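Local coordinates for protein methylxanthine N1-demethylase NdmA (Pseudomonas putida, PDB 6ICN) that catalyses the N1-demethylation of caffeine to theobromine and formaldehyde as a Rieske oxygenase, the first step of caffeine degradation, at residues A[36-41]-A[269-274]; A[62-67]-A[141-146]; A[72-77]-A[106-111]; A[81-86]-A[100-105]. All blocks are in the same frame, centred on the assembly; numbering follows the deposited sequence.

Contact 1 (A[36-41]-A[269-274])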
# COMPACT_ATOMS: atom_id res chain seq x y z
N HIS A 36 -7.84 -3.24 -36.40
CA HIS A 36 -6.92 -3.22 -35.28
C HIS A 36 -7.31 -4.31 -34.28
O HIS A 36 -8.50 -4.50 -34.02
CB HIS A 36 -6.94 -1.87 -34.56
CG HIS A 36 -6.60 -0.70 -35.45
ND1 HIS A 36 -5.31 -0.42 -35.84
CD2 HIS A 36 -7.39 0.25 -35.99
CE1 HIS A 36 -5.32 0.66 -36.62
NE2 HIS A 36 -6.57 1.08 -36.73
N PRO A 37 -6.34 -4.98 -33.66
CA PRO A 37 -6.66 -5.95 -32.61
C PRO A 37 -7.03 -5.21 -31.34
O PRO A 37 -6.44 -4.17 -31.02
CB PRO A 37 -5.34 -6.72 -32.43
CG PRO A 37 -4.28 -5.65 -32.72
CD PRO A 37 -4.88 -4.73 -33.78
N VAL A 38 -8.01 -5.73 -30.61
CA VAL A 38 -8.42 -5.07 -29.38
C VAL A 38 -8.26 -5.96 -28.16
O VAL A 38 -8.15 -5.43 -27.04
CB VAL A 38 -9.87 -4.55 -29.47
CG1 VAL A 38 -9.94 -3.46 -30.55
CG2 VAL A 38 -10.88 -5.69 -29.75
N CYS A 39 -8.21 -7.27 -28.33
CA CYS A 39 -8.05 -8.19 -27.21
C CYS A 39 -7.72 -9.55 -27.78
O CYS A 39 -7.90 -9.80 -28.98
CB CYS A 39 -9.32 -8.25 -26.35
SG CYS A 39 -10.79 -8.95 -27.17
N THR A 40 -7.19 -10.42 -26.92
CA THR A 40 -7.11 -11.83 -27.29
C THR A 40 -8.45 -12.50 -27.04
O THR A 40 -9.28 -12.01 -26.26
CB THR A 40 -6.04 -12.57 -26.48
OG1 THR A 40 -6.42 -12.60 -25.09
CG2 THR A 40 -4.67 -11.88 -26.62
N VAL A 41 -8.67 -13.62 -27.74
CA VAL A 41 -9.85 -14.44 -27.46
C VAL A 41 -9.85 -14.87 -26.00
O VAL A 41 -10.89 -14.81 -25.32
CB VAL A 41 -9.91 -15.65 -28.41
CG1 VAL A 41 -11.04 -16.62 -28.00
CG2 VAL A 41 -10.14 -15.17 -29.85
N VAL A 269 1.73 -6.67 -33.12
CA VAL A 269 0.78 -5.65 -33.58
C VAL A 269 0.33 -4.80 -32.39
O VAL A 269 0.14 -5.31 -31.27
CB VAL A 269 -0.41 -6.30 -34.33
CG1 VAL A 269 -1.13 -7.36 -33.45
CG2 VAL A 269 -1.37 -5.24 -34.87
N SER A 270 0.18 -3.50 -32.62
CA SER A 270 -0.19 -2.54 -31.59
C SER A 270 -1.64 -2.10 -31.78
O SER A 270 -2.02 -1.69 -32.89
CB SER A 270 0.71 -1.29 -31.60
OG SER A 270 2.08 -1.61 -31.46
N CYS A 271 -2.43 -2.16 -30.72
CA CYS A 271 -3.72 -1.49 -30.69
C CYS A 271 -3.53 -0.03 -30.29
O CYS A 271 -3.05 0.25 -29.17
CB CYS A 271 -4.67 -2.16 -29.71
SG CYS A 271 -6.31 -1.37 -29.55
N PRO A 272 -3.86 0.92 -31.15
CA PRO A 272 -3.83 2.33 -30.75
C PRO A 272 -5.01 2.66 -29.85
O PRO A 272 -6.11 2.98 -30.30
CB PRO A 272 -3.92 3.07 -32.09
CG PRO A 272 -4.76 2.15 -32.94
CD PRO A 272 -4.32 0.75 -32.54
N VAL A 273 -4.78 2.56 -28.54
CA VAL A 273 -5.89 2.68 -27.61
C VAL A 273 -6.36 4.12 -27.55
O VAL A 273 -7.57 4.41 -27.58
CB VAL A 273 -5.47 2.16 -26.22
CG1 VAL A 273 -6.51 2.55 -25.16
CG2 VAL A 273 -5.30 0.65 -26.26
N ASP A 274 -5.42 5.05 -27.44
CA ASP A 274 -5.73 6.47 -27.51
C ASP A 274 -4.48 7.21 -27.97
O ASP A 274 -3.54 6.59 -28.49
CB ASP A 274 -6.28 6.97 -26.16
CG ASP A 274 -5.31 6.80 -25.00
OD1 ASP A 274 -4.08 6.80 -25.21
OD2 ASP A 274 -5.78 6.67 -23.86
O HOH W 1 -3.22 -2.22 -35.25
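Pro37 and His36, on an outermost strand of the Rieske-domain antiparallel sheet, press against Val269, Cys271 and Pro272 on strand 263-274 of the catalytic-domain sheet, so this is a seam between two domains. Its geometry is not that of neighbours in one sheet: the short strand axes cross at 81° with a closest approach of 6.1 Å, and no direct hydrogen bond joins the segments. Packing is tight around Pro37. The ring atom Pro37 CG meets Val269 CG2 at 3.6 Å, the two side chains sliding past each other in opposite directions. The backbone oxygen Pro37 O is pressed against Cys271, 3.0 Å from CB and 3.2 Å from SG. With SG anti to the backbone N (chi1 178°), both atoms of the cysteine side chain face this buried oxygen, which has no hydrogen-bond partner in the model. At His36 the join is looser and partly water-mediated. Pro272 CG lies over one face of the imidazole, 4.0 Å from its centroid, in a CH-pi contact, while His36 NE2 is held by the backbone O of Leu31. A leucine in place of His36 would probably leave Leu31 O and the bridging water without their imidazole partners and deprive Pro272 of a flat surface. That water sits in the ring plane, 2.8 Å from His36 ND1, and donates to Ser270 O at 2.7 Å.

Contact 2 (A[62-67]-A[141-146])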
# COMPACT_ATOMS: atom_id res chain seq x y z
N GLU A 62 -12.37 5.30 -28.78
CA GLU A 62 -13.75 4.85 -28.76
C GLU A 62 -13.94 3.78 -27.69
O GLU A 62 -13.16 2.82 -27.64
CB GLU A 62 -14.14 4.26 -30.12
CG GLU A 62 -14.06 5.26 -31.25
CD GLU A 62 -15.39 5.94 -31.50
OE1 GLU A 62 -16.23 5.98 -30.58
OE2 GLU A 62 -15.60 6.40 -32.64
N GLN A 63 -14.98 3.91 -26.88
CA GLN A 63 -15.31 2.89 -25.87
C GLN A 63 -16.26 1.88 -26.51
O GLN A 63 -17.39 2.22 -26.85
CB GLN A 63 -15.94 3.54 -24.65
CG GLN A 63 -15.03 4.52 -23.96
CD GLN A 63 -15.66 5.05 -22.68
OE1 GLN A 63 -15.60 4.40 -21.65
NE2 GLN A 63 -16.26 6.22 -22.75
N LEU A 64 -15.78 0.65 -26.66
CA LEU A 64 -16.52 -0.41 -27.33
C LEU A 64 -16.73 -1.59 -26.40
O LEU A 64 -16.07 -1.71 -25.36
CB LEU A 64 -15.77 -0.87 -28.58
CG LEU A 64 -15.28 0.22 -29.54
CD1 LEU A 64 -14.43 -0.37 -30.65
CD2 LEU A 64 -16.45 1.03 -30.08
N VAL A 65 -17.66 -2.47 -26.77
CA VAL A 65 -17.87 -3.72 -26.05
C VAL A 65 -17.86 -4.86 -27.05
O VAL A 65 -18.44 -4.75 -28.14
CB VAL A 65 -19.18 -3.67 -25.24
CG1 VAL A 65 -20.39 -3.37 -26.16
CG2 VAL A 65 -19.38 -4.96 -24.44
N VAL A 66 -17.18 -5.95 -26.70
CA VAL A 66 -17.11 -7.16 -27.52
C VAL A 66 -17.84 -8.28 -26.79
O VAL A 66 -17.71 -8.42 -25.57
CB VAL A 66 -15.65 -7.56 -27.81
CG1 VAL A 66 -15.59 -8.91 -28.51
CG2 VAL A 66 -14.96 -6.49 -28.67
N ALA A 67 -18.59 -9.09 -27.55
CA ALA A 67 -19.28 -10.23 -26.97
C ALA A 67 -19.40 -11.32 -28.02
O ALA A 67 -19.42 -11.04 -29.23
CB ALA A 67 -20.68 -9.86 -26.45
N ILE A 141 -9.06 -10.71 -31.42
CA ILE A 141 -10.30 -10.09 -31.87
C ILE A 141 -9.94 -8.77 -32.52
O ILE A 141 -9.26 -7.93 -31.90
CB ILE A 141 -11.28 -9.87 -30.71
CG1 ILE A 141 -11.63 -11.19 -30.03
CG2 ILE A 141 -12.53 -9.13 -31.19
CD1 ILE A 141 -12.29 -12.17 -30.94
N TRP A 142 -10.40 -8.57 -33.77
CA TRP A 142 -10.06 -7.41 -34.58
C TRP A 142 -11.30 -6.57 -34.86
O TRP A 142 -12.38 -7.11 -35.10
CB TRP A 142 -9.46 -7.84 -35.92
CG TRP A 142 -8.28 -8.73 -35.82
CD1 TRP A 142 -8.28 -10.08 -35.58
CD2 TRP A 142 -6.92 -8.35 -36.00
NE1 TRP A 142 -6.98 -10.55 -35.58
CE2 TRP A 142 -6.13 -9.51 -35.82
CE3 TRP A 142 -6.27 -7.12 -36.24
CZ2 TRP A 142 -4.74 -9.50 -35.92
CZ3 TRP A 142 -4.90 -7.11 -36.35
CH2 TRP A 142 -4.14 -8.29 -36.19
N ILE A 143 -11.16 -5.24 -34.82
CA ILE A 143 -12.26 -4.32 -35.08
C ILE A 143 -11.85 -3.30 -36.13
O ILE A 143 -10.74 -2.76 -36.09
CB ILE A 143 -12.72 -3.60 -33.79
CG1 ILE A 143 -13.36 -4.60 -32.83
CG2 ILE A 143 -13.72 -2.48 -34.12
CD1 ILE A 143 -13.72 -3.97 -31.48
N ARG A 144 -12.75 -3.04 -37.09
CA ARG A 144 -12.57 -1.93 -38.03
C ARG A 144 -13.68 -0.92 -37.80
O ARG A 144 -14.87 -1.23 -38.00
CB ARG A 144 -12.59 -2.40 -39.49
CG ARG A 144 -12.44 -1.23 -40.49
CD ARG A 144 -12.28 -1.75 -41.91
NE ARG A 144 -13.44 -2.56 -42.33
CZ ARG A 144 -13.49 -3.25 -43.47
NH1 ARG A 144 -12.45 -3.23 -44.31
NH2 ARG A 144 -14.57 -3.95 -43.78
N LEU A 145 -13.31 0.29 -37.38
CA LEU A 145 -14.31 1.27 -36.99
C LEU A 145 -15.05 1.86 -38.18
O LEU A 145 -16.25 2.13 -38.10
CB LEU A 145 -13.67 2.39 -36.18
CG LEU A 145 -13.25 1.98 -34.76
CD1 LEU A 145 -12.37 3.06 -34.16
CD2 LEU A 145 -14.48 1.75 -33.90
N ASP A 146 -14.34 2.11 -39.28
CA ASP A 146 -14.93 2.68 -40.49
C ASP A 146 -14.71 1.70 -41.64
O ASP A 146 -13.57 1.45 -42.05
CB ASP A 146 -14.31 4.04 -40.81
CG ASP A 146 -15.13 4.83 -41.83
OD1 ASP A 146 -15.68 4.19 -42.75
OD2 ASP A 146 -15.24 6.07 -41.71
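The backbones of 62-67 and 141-144 pass 10.0 Å apart at their axes with N-to-C directions 136° apart, Glu62 lying across from Leu145 and Val66 across from Ile141, a spacing that leaves room for a layer of side chains but not for backbone hydrogen bonds. Alternate residues of each segment fill that layer. Leu64 and Ile143 reach toward each other tip to tip, their CD1 atoms 3.8 Å apart. Extended beyond CG1 (chi2 175°), Ile143 carries its CD1 into the notch between Leu64 CD1 and Val66 CG2, the latter 4.0 Å away. The two strands belong to the same six-stranded antiparallel sheet of the Rieske domain, yet strands 131-137 and 72-77 stand between them, so the sheet must curl for side chains on one face to meet across an apolar core. Phe132 and Val57 add to that core beside Leu64. To one side Leu64 CD1 also meets Leu145 CD2 at 3.9 Å; to the other Val66 CG1 slides past Ile141 CG2 at 4.1 Å. Toward the partly exposed end, Glu62 contributes only its aliphatic part, CG lying 4.0 Å from Leu145 CD1; a bend at chi2 (-93°) turns the chain beyond it, and the carboxylate forms salt bridges with Arg77 and Arg32.

Contact 3 (A[72-77]-A[106-111])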
# COMPACT_ATOMS: atom_id res chain seq x y z
N GLU A 72 -20.95 -15.65 -33.55
CA GLU A 72 -20.35 -14.44 -34.08
C GLU A 72 -19.72 -13.64 -32.95
O GLU A 72 -20.33 -13.48 -31.90
CB GLU A 72 -21.41 -13.58 -34.80
CG GLU A 72 -20.88 -12.33 -35.46
CD GLU A 72 -21.95 -11.54 -36.22
OE1 GLU A 72 -21.67 -10.37 -36.59
OE2 GLU A 72 -23.06 -12.08 -36.45
N TYR A 73 -18.52 -13.10 -33.20
CA TYR A 73 -17.99 -12.04 -32.35
C TYR A 73 -18.52 -10.69 -32.83
O TYR A 73 -18.39 -10.34 -34.02
CB TYR A 73 -16.45 -12.05 -32.37
CG TYR A 73 -15.87 -13.31 -31.76
CD1 TYR A 73 -15.82 -13.48 -30.37
CD2 TYR A 73 -15.42 -14.35 -32.56
CE1 TYR A 73 -15.29 -14.63 -29.82
CE2 TYR A 73 -14.90 -15.52 -32.01
CZ TYR A 73 -14.84 -15.64 -30.64
OH TYR A 73 -14.34 -16.80 -30.10
N VAL A 74 -19.11 -9.93 -31.91
CA VAL A 74 -19.78 -8.68 -32.20
C VAL A 74 -19.14 -7.56 -31.40
O VAL A 74 -18.82 -7.74 -30.21
CB VAL A 74 -21.29 -8.76 -31.90
CG1 VAL A 74 -21.97 -7.42 -32.11
CG2 VAL A 74 -21.94 -9.86 -32.75
N ALA A 75 -18.96 -6.40 -32.04
CA ALA A 75 -18.49 -5.18 -31.40
C ALA A 75 -19.55 -4.08 -31.52
O ALA A 75 -20.04 -3.80 -32.63
CB ALA A 75 -17.16 -4.72 -32.02
N MET A 76 -19.92 -3.48 -30.39
CA MET A 76 -20.88 -2.37 -30.35
C MET A 76 -20.26 -1.22 -29.57
O MET A 76 -19.33 -1.42 -28.79
CB MET A 76 -22.20 -2.76 -29.66
CG MET A 76 -22.95 -3.92 -30.27
SD MET A 76 -24.43 -4.18 -29.28
CE MET A 76 -24.68 -5.93 -29.62
N ARG A 77 -20.79 -0.02 -29.75
CA ARG A 77 -20.43 1.05 -28.82
C ARG A 77 -20.86 0.66 -27.41
O ARG A 77 -21.98 0.18 -27.19
CB ARG A 77 -21.07 2.37 -29.21
CG ARG A 77 -20.52 3.54 -28.40
CD ARG A 77 -21.00 4.88 -28.97
NE ARG A 77 -20.91 4.95 -30.43
CZ ARG A 77 -19.82 5.31 -31.08
NH1 ARG A 77 -18.72 5.62 -30.41
NH2 ARG A 77 -19.81 5.36 -32.39
N TYR A 106 -29.89 -6.27 -27.10
CA TYR A 106 -29.42 -5.87 -28.43
C TYR A 106 -28.98 -7.08 -29.25
O TYR A 106 -28.26 -7.95 -28.75
CB TYR A 106 -28.26 -4.89 -28.30
CG TYR A 106 -28.69 -3.59 -27.68
CD1 TYR A 106 -29.18 -2.57 -28.47
CD2 TYR A 106 -28.61 -3.39 -26.30
CE1 TYR A 106 -29.58 -1.35 -27.92
CE2 TYR A 106 -29.01 -2.18 -25.72
CZ TYR A 106 -29.49 -1.16 -26.54
OH TYR A 106 -29.90 0.06 -26.03
N ASP A 107 -29.40 -7.12 -30.53
CA ASP A 107 -29.00 -8.22 -31.39
C ASP A 107 -27.63 -7.95 -32.04
O ASP A 107 -26.96 -6.95 -31.77
CB ASP A 107 -30.10 -8.50 -32.43
CG ASP A 107 -30.30 -7.38 -33.44
OD1 ASP A 107 -29.41 -6.52 -33.64
OD2 ASP A 107 -31.39 -7.38 -34.11
N THR A 108 -27.18 -8.88 -32.91
CA THR A 108 -25.86 -8.75 -33.52
C THR A 108 -25.74 -7.51 -34.39
O THR A 108 -24.61 -7.12 -34.73
CB THR A 108 -25.53 -9.97 -34.37
OG1 THR A 108 -26.50 -10.09 -35.42
CG2 THR A 108 -25.51 -11.23 -33.52
N HIS A 109 -26.85 -6.88 -34.79
CA HIS A 109 -26.79 -5.66 -35.58
C HIS A 109 -26.90 -4.40 -34.72
O HIS A 109 -27.04 -3.30 -35.27
CB HIS A 109 -27.88 -5.67 -36.67
CG HIS A 109 -27.49 -6.48 -37.87
ND1 HIS A 109 -26.65 -6.00 -38.85
CD2 HIS A 109 -27.82 -7.74 -38.24
CE1 HIS A 109 -26.48 -6.94 -39.77
NE2 HIS A 109 -27.18 -8.00 -39.43
N GLY A 110 -26.82 -4.54 -33.40
CA GLY A 110 -26.99 -3.39 -32.54
C GLY A 110 -28.41 -2.92 -32.36
O GLY A 110 -28.62 -1.84 -31.79
N ALA A 111 -29.41 -3.69 -32.82
CA ALA A 111 -30.81 -3.28 -32.71
C ALA A 111 -31.44 -3.82 -31.43
O ALA A 111 -31.27 -5.00 -31.11
CB ALA A 111 -31.61 -3.79 -33.91
O HOH W 2 -22.34 -7.25 -36.07
O HOH W 3 -25.04 -10.59 -37.63
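Asp107 OD1 is gripped by two backbone donors, His109 N at 2.8 Å and Ala111 N at 2.9 Å, which approach from opposite faces of the carboxylate plane, 47° and 50° out of it. The first bond defines an Asx turn. With the type I beta turn from Asp107 to Gly110, it shapes the hairpin between strands 105-106 and 112-114, which lies against strand 72-77 of the six-stranded sheet of the Rieske domain. Gly110 sits at a positive phi, where a side chain would jam against the carbonyl O of His109. Across the contact, Met76 carries much of the buried part. Its extended chain delivers CE to Asp107 O at 3.3 Å and to Tyr106 CB, and its sulfur lies obliquely 5.5 Å from the Tyr106 ring centroid, a Met-aromatic contact. The tyrosine ring itself leads on toward the [2Fe-2S] cluster, its OH hydrogen-bonded to Ala81 N. Next along the strand, Val74 CG2 meets Thr108 CG2 at 3.9 Å, the two side chains crossing at about a right angle. Glu72, at the exposed end, reaches the turn chiefly through water. Its CG is anti to the backbone N (chi1 -177°) and the chain beyond is straight, carrying the carboxylate out to cross Thr108 at a slant. One water donates to Glu72 OE1 and Thr108 O; a second donates to Glu72 OE2 at 2.7 Å and lies 2.7 Å from Thr108 OG1.

Contact 4 (A[81-86]-A[100-105]). With FES (Fe2/s2 (inorganic) cluster), chain D.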
# COMPACT_ATOMS: atom_id res chain seq x y z
N ALA A 81 -28.58 2.75 -25.65
CA ALA A 81 -29.36 3.84 -26.24
C ALA A 81 -30.37 4.44 -25.27
O ALA A 81 -30.78 5.59 -25.47
CB ALA A 81 -30.10 3.34 -27.50
N HIS A 82 -30.78 3.70 -24.24
CA HIS A 82 -31.84 4.10 -23.32
C HIS A 82 -31.36 5.20 -22.38
O HIS A 82 -31.81 6.36 -22.48
CB HIS A 82 -32.31 2.88 -22.54
CG HIS A 82 -33.40 3.17 -21.56
ND1 HIS A 82 -33.48 2.57 -20.33
CD2 HIS A 82 -34.47 3.99 -21.64
CE1 HIS A 82 -34.55 3.00 -19.68
NE2 HIS A 82 -35.17 3.87 -20.46
N ARG A 83 -30.46 4.86 -21.45
CA ARG A 83 -29.96 5.82 -20.47
C ARG A 83 -28.44 5.76 -20.35
O ARG A 83 -27.88 6.12 -19.30
CB ARG A 83 -30.64 5.60 -19.11
CG ARG A 83 -32.14 5.92 -19.10
CD ARG A 83 -32.34 7.42 -19.34
NE ARG A 83 -33.72 7.90 -19.19
CZ ARG A 83 -34.56 8.12 -20.20
NH1 ARG A 83 -34.20 7.86 -21.46
NH2 ARG A 83 -35.77 8.62 -19.95
N SER A 84 -27.75 5.30 -21.39
CA SER A 84 -26.31 5.47 -21.55
C SER A 84 -25.48 4.64 -20.56
O SER A 84 -24.28 4.90 -20.43
CB SER A 84 -25.90 6.95 -21.43
OG SER A 84 -26.62 7.75 -22.36
N ALA A 85 -26.04 3.62 -19.93
CA ALA A 85 -25.22 2.67 -19.16
C ALA A 85 -24.25 1.91 -20.06
O ALA A 85 -24.47 1.77 -21.27
CB ALA A 85 -26.10 1.67 -18.42
N LYS A 86 -23.17 1.42 -19.47
CA LYS A 86 -22.23 0.59 -20.21
C LYS A 86 -22.76 -0.84 -20.36
O LYS A 86 -23.00 -1.55 -19.36
CB LYS A 86 -20.85 0.57 -19.54
CG LYS A 86 -20.12 1.89 -19.72
CD LYS A 86 -18.64 1.78 -19.38
CE LYS A 86 -17.95 3.12 -19.65
NZ LYS A 86 -18.33 4.17 -18.63
N PRO A 100 -27.29 -3.95 -18.26
CA PRO A 100 -27.51 -4.19 -16.82
C PRO A 100 -28.60 -3.34 -16.17
O PRO A 100 -29.10 -3.72 -15.10
CB PRO A 100 -26.15 -3.85 -16.21
CG PRO A 100 -25.58 -2.85 -17.12
CD PRO A 100 -26.00 -3.29 -18.52
N TYR A 101 -28.95 -2.20 -16.75
CA TYR A 101 -29.76 -1.22 -16.02
C TYR A 101 -31.25 -1.56 -16.11
O TYR A 101 -31.90 -1.79 -15.09
CB TYR A 101 -29.47 0.19 -16.55
CG TYR A 101 -29.81 1.34 -15.59
CD1 TYR A 101 -30.53 1.13 -14.41
CD2 TYR A 101 -29.40 2.63 -15.88
CE1 TYR A 101 -30.83 2.20 -13.55
CE2 TYR A 101 -29.69 3.71 -15.02
CZ TYR A 101 -30.41 3.48 -13.86
OH TYR A 101 -30.68 4.54 -13.01
N HIS A 102 -31.81 -1.59 -17.33
CA HIS A 102 -33.22 -1.94 -17.47
C HIS A 102 -33.41 -3.11 -18.43
O HIS A 102 -34.53 -3.36 -18.89
CB HIS A 102 -34.05 -0.74 -17.94
CG HIS A 102 -33.76 0.53 -17.18
ND1 HIS A 102 -32.78 1.41 -17.58
CD2 HIS A 102 -34.33 1.08 -16.09
CE1 HIS A 102 -32.76 2.45 -16.76
NE2 HIS A 102 -33.69 2.28 -15.84
N GLY A 103 -32.34 -3.84 -18.73
CA GLY A 103 -32.49 -5.11 -19.42
C GLY A 103 -32.80 -5.06 -20.90
O GLY A 103 -33.21 -6.08 -21.47
N TRP A 104 -32.62 -3.91 -21.56
CA TRP A 104 -32.80 -3.92 -23.02
C TRP A 104 -31.85 -4.93 -23.66
O TRP A 104 -30.69 -5.05 -23.26
CB TRP A 104 -32.55 -2.54 -23.61
CG TRP A 104 -33.59 -1.50 -23.32
CD1 TRP A 104 -34.51 -1.49 -22.31
CD2 TRP A 104 -33.81 -0.30 -24.07
NE1 TRP A 104 -35.28 -0.34 -22.37
CE2 TRP A 104 -34.87 0.39 -23.46
CE3 TRP A 104 -33.20 0.26 -25.20
CZ2 TRP A 104 -35.34 1.63 -23.93
CZ3 TRP A 104 -33.67 1.48 -25.67
CH2 TRP A 104 -34.73 2.15 -25.03
N GLN A 105 -32.32 -5.65 -24.68
CA GLN A 105 -31.50 -6.67 -25.33
C GLN A 105 -31.17 -6.25 -26.76
O GLN A 105 -32.08 -5.92 -27.52
CB GLN A 105 -32.21 -8.02 -25.35
CG GLN A 105 -32.50 -8.55 -23.96
CD GLN A 105 -33.00 -9.98 -24.03
OE1 GLN A 105 -33.48 -10.42 -25.07
NE2 GLN A 105 -32.89 -10.70 -22.93
FE1 FES D . -29.72 0.26 -20.79
FE2 FES D . -31.81 1.37 -19.56
S1 FES D . -29.71 2.17 -19.70
S2 FES D . -31.72 -0.61 -20.52
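The Rieske [2Fe-2S] site is built here from its two ligand loops, Cys80-x-His82 and Cys99-x-x-His102, each of which supplies one histidine to the same iron. His82 ND1 and His102 ND1 both bind FE2 at 2.2 Å; the cysteines are the predicted ligands that complete the set. The two nitrogens come within 3.1 Å of each other as fellow ligands, not as a hydrogen-bonded pair. The rings stand at 76°, the edge of His82 turned toward the face of His102, an offset edge-to-face pair. Trp104 backs this group: His82 CB lies over its six-membered ring, 3.4 Å from the centroid, and the His82 ring runs near parallel to the indole but slid aside. Indole atom CD1 also lies 3.4 Å from cluster sulfur S2. On the other face of His82 rests Arg83 CG, while Arg83 NH1 donates to His82 O at 3.0 Å and NH2 to Ser325 OG of the second subunit. With an alanine in place of Trp104, His82 would lose its indole backing, and the imidazole would probably sit less firmly against the iron, with a gap beside S2. Beside cluster sulfur S1, Ala85 CB packs on Tyr101 CB at 4.1 Å. The NE2 atoms of His82 and His102 are hydrogen-bonded to Asp329 and Asp188 of the second subunit, consistent with electrons passing from this cluster across the subunit interface, as in other Rieske oxygenases.

How the contacts relate
Contacts 1 and 2 are buried, and both reach the six-stranded sheet: 36-41 pairs with 141-146 through backbone bonds between Val38, Cys39 and Ile141. Contact 1 joins that sheet to the catalytic domain, whereas contact 2 fills its apolar interior. Contact 3 uses the same sheet, its strand 72-77 pairing with 62-67 through Val65 and Met76, and Ala75 packs on Ile143 of contact 2, but it is only partly buried and ends in bridging waters. Contact 4, its centre about 31 Å from the centre of the chain, is buried in the assembly, where the second subunit reaches most of its residues; there metal ligation is added to aromatic and apolar packing.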